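Local coordinates for ribosomal-protein-serine acetyltransferase, putative (Vibrio cholerae O1 biovar eltor, PDB 2FCK), which is a putative GNAT-family acetyltransferase that may acetylate the N-terminal serine or alanine of ribosomal proteins, at residues P145-A150 / A173-S178. Sequence-based numbering, arbitrary orientation.
Sequences PSQALA and AGIVFS
Ala150 rests its methyl over one face of the Phe177 ring, a CH-pi contact with CB 4.1 Å from the ring centroid of Phe177 and only 14° off the normal. CB leans toward the backbone side of the ring, with Phe177 CG at 4.0 Å. This is the compact end of the contact: both residues are buried, Ala155 touches both, and Tyr103 from strand 98-105 packs on Ala150.

One helical turn back, the aliphatic base of Gln147 meets the far end of the same ring obliquely, Gln147 CB lying 3.9 Å from Phe177 CZ. The glutamine starts with CG anti to its carbonyl carbon (chi1 -59°) and then runs out extended; its side chain and that of Ile175 cross at about a right angle, with the amide against Ile175 CD1. That methyl sits 3.5 Å from Gln147 CD, with the amide O and N both close by. This is the more solvent-facing end, since Gln147 is partly exposed whereas Ala150, Phe177 and Ile175 are buried. A nitrate ion, probably from the crystallisation liquor, lies near the Ile175 side chain. Gln147 NE2 hydrogen-bonds Asp140 O, with a weaker bond to Pro141 O, in the segment linking strand 134-139 to the helix.

Segments 145-150 and 173-178 run nearly parallel, their axes 15° apart and 10.1 Å at closest approach, where helix 144-152 lies against the C-terminal part of the GNAT sheet. Phe177 and Ile175 project from the same face of the strand to meet it. No hydrogen bond joins the two segments, so van der Waals and CH-pi contacts alone link them directly, while the one polar group involved is anchored to the backbone before the helix.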
# COMPACT_ATOMS: atom_id res chain seq x y z
N PRO A 145 5.05 -18.66 -14.30
CA PRO A 145 4.58 -19.58 -13.24
C PRO A 145 4.00 -18.83 -12.02
O PRO A 145 3.02 -19.29 -11.45
CB PRO A 145 5.84 -20.39 -12.90
CG PRO A 145 6.64 -20.39 -14.22
CD PRO A 145 6.44 -18.95 -14.70
N SER A 146 4.54 -17.66 -11.68
CA SER A 146 4.05 -16.92 -10.49
C SER A 146 2.65 -16.35 -10.78
O SER A 146 1.76 -16.26 -9.91
CB SER A 146 5.02 -15.78 -10.07
OG SER A 146 5.05 -14.72 -11.04
N GLN A 147 2.47 -15.93 -12.03
CA GLN A 147 1.16 -15.45 -12.45
C GLN A 147 0.13 -16.60 -12.43
O GLN A 147 -0.99 -16.42 -11.93
CB GLN A 147 1.25 -14.87 -13.87
CG GLN A 147 2.23 -13.72 -13.96
CD GLN A 147 2.67 -13.39 -15.39
OE1 GLN A 147 1.89 -13.56 -16.35
NE2 GLN A 147 3.93 -12.98 -15.55
N ALA A 148 0.54 -17.75 -12.98
CA ALA A 148 -0.33 -18.93 -13.09
C ALA A 148 -0.78 -19.35 -11.67
O ALA A 148 -1.94 -19.70 -11.47
CB ALA A 148 0.42 -20.10 -13.81
N LEU A 149 0.13 -19.25 -10.69
CA LEU A 149 -0.19 -19.62 -9.29
C LEU A 149 -1.22 -18.61 -8.72
O LEU A 149 -2.22 -19.01 -8.12
CB LEU A 149 1.08 -19.66 -8.43
CG LEU A 149 0.82 -20.01 -6.95
CD1 LEU A 149 -0.03 -21.25 -6.86
CD2 LEU A 149 2.17 -20.15 -6.21
N ALA A 150 -1.03 -17.32 -9.00
CA ALA A 150 -1.97 -16.32 -8.52
C ALA A 150 -3.37 -16.67 -9.05
O ALA A 150 -4.37 -16.69 -8.29
CB ALA A 150 -1.56 -14.89 -8.98
N ALA A 173 8.03 -2.51 -13.89
CA ALA A 173 6.59 -2.69 -14.18
C ALA A 173 6.15 -4.06 -13.69
O ALA A 173 6.86 -5.07 -13.92
CB ALA A 173 6.33 -2.56 -15.63
N GLY A 174 5.08 -4.11 -12.90
CA GLY A 174 4.54 -5.40 -12.38
C GLY A 174 3.06 -5.56 -12.68
O GLY A 174 2.32 -4.60 -12.85
N ILE A 175 2.65 -6.83 -12.80
CA ILE A 175 1.25 -7.12 -13.00
C ILE A 175 0.58 -7.25 -11.64
O ILE A 175 1.01 -8.02 -10.78
CB ILE A 175 1.05 -8.48 -13.72
CG1 ILE A 175 1.86 -8.55 -15.02
CG2 ILE A 175 -0.45 -8.72 -13.86
CD1 ILE A 175 2.00 -10.00 -15.62
N VAL A 176 -0.48 -6.49 -11.46
CA VAL A 176 -1.25 -6.51 -10.22
C VAL A 176 -2.42 -7.48 -10.34
O VAL A 176 -3.21 -7.36 -11.29
CB VAL A 176 -1.80 -5.07 -9.96
CG1 VAL A 176 -2.74 -5.06 -8.75
CG2 VAL A 176 -0.62 -4.11 -9.84
N PHE A 177 -2.48 -8.44 -9.41
CA PHE A 177 -3.65 -9.30 -9.27
C PHE A 177 -4.33 -8.94 -7.94
O PHE A 177 -3.63 -8.61 -6.96
CB PHE A 177 -3.21 -10.77 -9.20
CG PHE A 177 -2.57 -11.28 -10.45
CD1 PHE A 177 -3.29 -12.02 -11.37
CD2 PHE A 177 -1.22 -10.99 -10.69
CE1 PHE A 177 -2.67 -12.49 -12.53
CE2 PHE A 177 -0.56 -11.45 -11.82
CZ PHE A 177 -1.32 -12.20 -12.78
N SER A 178 -5.65 -9.13 -7.87
CA SER A 178 -6.36 -8.90 -6.63
C SER A 178 -7.15 -10.12 -6.18
O SER A 178 -7.55 -10.97 -6.98
CB SER A 178 -7.34 -7.72 -6.78
OG SER A 178 -8.43 -8.12 -7.59